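Local atomic coordinates of dachshund homolog 1 (Homo sapiens, PDB entry 1L8R), a protein that acts as a DNA-binding transcription factor regulating organogenesis, working with SIX1 and EYA3 in the control of precursor cell proliferation. Residues Gln66-Ile69 with Leu70-Leu73; Lys89-Glu92 with Thr93-Asp97. One frame throughout, in Å; residues are numbered along the deposited sequence.

Contact 1: residues Gln66-Ile69 with Leu70-Leu73; sequences QVRI and LRGL
Gln66 O, Val67 O, Arg68 O and Ile69 O each accept the amide N-H four residues further on, from Leu70 to Leu73, so this is two consecutive turns of a regular alpha-helix, residues 64-73, within the winged-helix-like DACHbox-N domain. The bond Leu70 N to Gln66 O is 2.9 Å long and nearly straight (165° at the hydrogen); Leu73 N to Ile69 O has the same length but is more bent, at 142°. Ile69 and Leu73 lie side by side and point the same way, with Ile69 CG2 3.7 Å from Leu73 CD1. CG2 of Ile69 stands opposite the backbone N, beside the carbonyl carbon, and thus leans toward the following turn. Leu70 sets its CG 3.1 Å from Gln66 O and continues onto Ala18 and Phe20 of strand 15-22; Ile69 also touches Phe20. The amide of Gln66 turns away from the next turn, and its NE2 is hydrogen-bonded to Asn4 O. On another side Arg71, its chain bent at chi3 (-55°), carries its guanidinium back toward the preceding turn, slanting across Val67 and Arg68 from outside. Arg68 CG is 3.9 Å from Arg71 NH2, while the like-charged Arg68 NE stays 4.9 Å from that same NH2. Arg71 NH1 sits 3.6 Å from Val67 CG1 and donates a hydrogen bond to Val80 O.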
# COMPACT_ATOMS: atom_id res chain seq x y z
N GLN A 66 -0.90 -12.94 -2.59
CA GLN A 66 -0.72 -11.76 -1.73
C GLN A 66 -2.07 -11.14 -1.38
O GLN A 66 -2.28 -10.72 -0.24
CB GLN A 66 0.17 -10.73 -2.44
CG GLN A 66 1.63 -11.20 -2.60
CD GLN A 66 2.41 -10.34 -3.55
OE1 GLN A 66 1.84 -9.68 -4.44
NE2 GLN A 66 3.74 -10.34 -3.41
N VAL A 67 -2.97 -11.08 -2.34
CA VAL A 67 -4.29 -10.52 -2.07
C VAL A 67 -5.00 -11.33 -0.98
O VAL A 67 -5.57 -10.76 -0.03
CB VAL A 67 -5.17 -10.50 -3.34
CG1 VAL A 67 -6.63 -10.18 -2.97
CG2 VAL A 67 -4.63 -9.46 -4.32
N ARG A 68 -4.95 -12.65 -1.09
CA ARG A 68 -5.60 -13.51 -0.11
C ARG A 68 -4.99 -13.35 1.29
O ARG A 68 -5.71 -13.34 2.28
CB ARG A 68 -5.51 -14.97 -0.56
CG ARG A 68 -6.27 -15.25 -1.85
CD ARG A 68 -6.19 -16.72 -2.22
NE ARG A 68 -6.79 -17.55 -1.18
CZ ARG A 68 -6.81 -18.88 -1.21
NH1 ARG A 68 -6.27 -19.54 -2.23
NH2 ARG A 68 -7.37 -19.56 -0.21
N ILE A 69 -3.67 -13.22 1.36
CA ILE A 69 -3.02 -13.04 2.66
C ILE A 69 -3.45 -11.70 3.27
O ILE A 69 -3.79 -11.63 4.45
CB ILE A 69 -1.48 -13.08 2.52
CG1 ILE A 69 -1.03 -14.51 2.22
CG2 ILE A 69 -0.82 -12.57 3.81
CD1 ILE A 69 0.39 -14.62 1.73
N LEU A 70 -3.46 -10.64 2.46
CA LEU A 70 -3.84 -9.33 2.97
C LEU A 70 -5.29 -9.33 3.45
O LEU A 70 -5.61 -8.69 4.44
CB LEU A 70 -3.64 -8.27 1.88
CG LEU A 70 -2.17 -8.10 1.48
CD1 LEU A 70 -2.04 -7.26 0.24
CD2 LEU A 70 -1.41 -7.46 2.65
N ARG A 71 -6.16 -10.06 2.76
CA ARG A 71 -7.55 -10.14 3.21
C ARG A 71 -7.62 -10.88 4.54
O ARG A 71 -8.37 -10.50 5.45
CB ARG A 71 -8.42 -10.85 2.17
CG ARG A 71 -8.67 -10.04 0.92
CD ARG A 71 -9.95 -10.50 0.24
NE ARG A 71 -9.94 -11.93 -0.05
CZ ARG A 71 -9.89 -12.44 -1.28
NH1 ARG A 71 -9.83 -11.64 -2.33
NH2 ARG A 71 -9.89 -13.76 -1.45
N GLY A 72 -6.83 -11.95 4.66
CA GLY A 72 -6.82 -12.74 5.88
C GLY A 72 -6.28 -11.99 7.08
O GLY A 72 -6.71 -12.23 8.21
N LEU A 73 -5.35 -11.07 6.82
CA LEU A 73 -4.73 -10.25 7.86
C LEU A 73 -5.57 -9.05 8.23
O LEU A 73 -5.28 -8.36 9.20
CB LEU A 73 -3.36 -9.74 7.39
CG LEU A 73 -2.21 -10.72 7.23
CD1 LEU A 73 -1.07 -10.04 6.50
CD2 LEU A 73 -1.75 -11.19 8.60

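Contact 2: residues Lys89-Glu92 with Thr93-Asp97; sequences KDFE and TLYND
Phe91 and Leu94 meet at an angle, Phe91 CD1 lying 4.1 Å from Leu94 CD2, and the far side of the same ring reaches Tyr95 through CE2, 4.3 Å from Tyr95 CB. Phe91 has its ring opposite the backbone N (chi1 -179°), which swings it outward and slightly forward, within reach of these two neighbours. Glu92 crosses Tyr95 slantwise, with its carboxylate and the phenol ring 66° apart in plane. A bend at chi2 (-53°) folds the Glu92 chain and leaves OE1 4.1 Å from Tyr95 CB; that carboxylate forms a salt bridge with Arg13, which also makes a cation-pi contact with the Tyr95 ring. Asn96 OD1 sits at the edge of the Tyr95 ring, in its plane, and one water donates to Asn96 OD1 and Glu92 OE1, its oxygen 2.6 Å from Glu92 OE1. A second water ties the polar side together: it accepts from Lys89 NZ (2.7 Å), donates to Asp90 OD1 and hydrogen-bonds with Thr93 OG1, which also lies 3.1 Å from Lys89 O. Such a split, with Phe91 and Leu94 buried and water bridging polar groups outside, is that of an amphipathic alpha-helix, here helix 88-99 of the winged-helix-like Dachshund domain.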
# COMPACT_ATOMS: atom_id res chain seq x y z
N LYS A 89 8.94 4.93 1.10
CA LYS A 89 9.43 6.22 0.63
C LYS A 89 8.42 6.83 -0.34
O LYS A 89 8.15 8.03 -0.31
CB LYS A 89 10.78 6.08 -0.06
CG LYS A 89 11.48 7.42 -0.31
CD LYS A 89 12.77 7.27 -1.10
CE LYS A 89 12.51 7.22 -2.60
NZ LYS A 89 12.00 8.53 -3.09
N ASP A 90 7.88 5.99 -1.22
CA ASP A 90 6.90 6.46 -2.19
C ASP A 90 5.59 6.82 -1.49
O ASP A 90 4.88 7.74 -1.92
CB ASP A 90 6.65 5.40 -3.27
CG ASP A 90 7.74 5.39 -4.34
OD1 ASP A 90 8.52 6.37 -4.41
OD2 ASP A 90 7.81 4.42 -5.12
N PHE A 91 5.27 6.12 -0.41
CA PHE A 91 4.04 6.46 0.29
C PHE A 91 4.22 7.83 0.92
O PHE A 91 3.31 8.65 0.90
CB PHE A 91 3.71 5.46 1.39
CG PHE A 91 2.44 5.78 2.10
CD1 PHE A 91 1.21 5.55 1.49
CD2 PHE A 91 2.46 6.38 3.36
CE1 PHE A 91 0.02 5.93 2.11
CE2 PHE A 91 1.28 6.76 3.98
CZ PHE A 91 0.06 6.53 3.36
N GLU A 92 5.40 8.09 1.48
CA GLU A 92 5.64 9.38 2.11
C GLU A 92 5.56 10.49 1.07
O GLU A 92 5.04 11.57 1.34
CB GLU A 92 7.00 9.40 2.83
CG GLU A 92 7.14 8.39 3.97
CD GLU A 92 6.02 8.46 5.01
OE1 GLU A 92 5.23 9.42 5.01
OE2 GLU A 92 5.94 7.54 5.86
N THR A 93 6.08 10.23 -0.12
CA THR A 93 6.03 11.21 -1.20
C THR A 93 4.55 11.47 -1.50
O THR A 93 4.13 12.61 -1.67
CB THR A 93 6.72 10.68 -2.48
OG1 THR A 93 8.11 10.48 -2.23
CG2 THR A 93 6.56 11.67 -3.63
N LEU A 94 3.77 10.40 -1.55
CA LEU A 94 2.34 10.52 -1.80
C LEU A 94 1.69 11.29 -0.65
O LEU A 94 0.91 12.21 -0.86
CB LEU A 94 1.70 9.13 -1.91
CG LEU A 94 0.17 9.12 -1.84
CD1 LEU A 94 -0.40 9.79 -3.09
CD2 LEU A 94 -0.33 7.69 -1.71
N TYR A 95 2.04 10.91 0.57
CA TYR A 95 1.48 11.56 1.75
C TYR A 95 1.80 13.05 1.75
O TYR A 95 0.92 13.87 2.01
CB TYR A 95 2.02 10.89 3.02
CG TYR A 95 1.43 11.47 4.29
CD1 TYR A 95 1.99 12.60 4.87
CD2 TYR A 95 0.30 10.91 4.88
CE1 TYR A 95 1.43 13.17 6.01
CE2 TYR A 95 -0.27 11.47 6.02
CZ TYR A 95 0.30 12.60 6.58
OH TYR A 95 -0.26 13.17 7.70
N ASN A 96 3.05 13.40 1.46
CA ASN A 96 3.43 14.81 1.43
C ASN A 96 2.63 15.56 0.37
O ASN A 96 2.20 16.69 0.60
CB ASN A 96 4.93 14.94 1.16
CG ASN A 96 5.78 14.27 2.23
OD1 ASN A 96 5.33 14.09 3.37
ND2 ASN A 96 7.02 13.93 1.88
N ASP A 97 2.42 14.92 -0.77
CA ASP A 97 1.68 15.54 -1.87
C ASP A 97 0.20 15.76 -1.55
O ASP A 97 -0.43 16.66 -2.10
CB ASP A 97 1.83 14.70 -3.13
CG ASP A 97 1.22 15.36 -4.35
OD1 ASP A 97 1.56 16.52 -4.63
OD2 ASP A 97 0.39 14.71 -5.02
O HOH W 1 9.33 8.74 -3.71
O HOH W 2 5.85 11.99 5.01

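In the fold
Contacts 1 and 2 are each a local arrangement of side chains three and four residues apart within one helix, 64-73 and 88-99, and they follow one another along the chain. They lie on opposite sides of the chain's centre, their own centres 24 Å apart and their nearest atoms about 13 Å apart, so they do not touch. What joins them is the antiparallel sheet: helix 64-73 packs on strand 15-22 through Leu70, whereas helix 88-99 starts directly after strand 84-87 and meets strand 8-12 through Leu12. Contact 2 also packs on helices 30-37 and 45-54. Both belong to the DACHbox-N domain, which contains a forkhead-like DNA-binding motif.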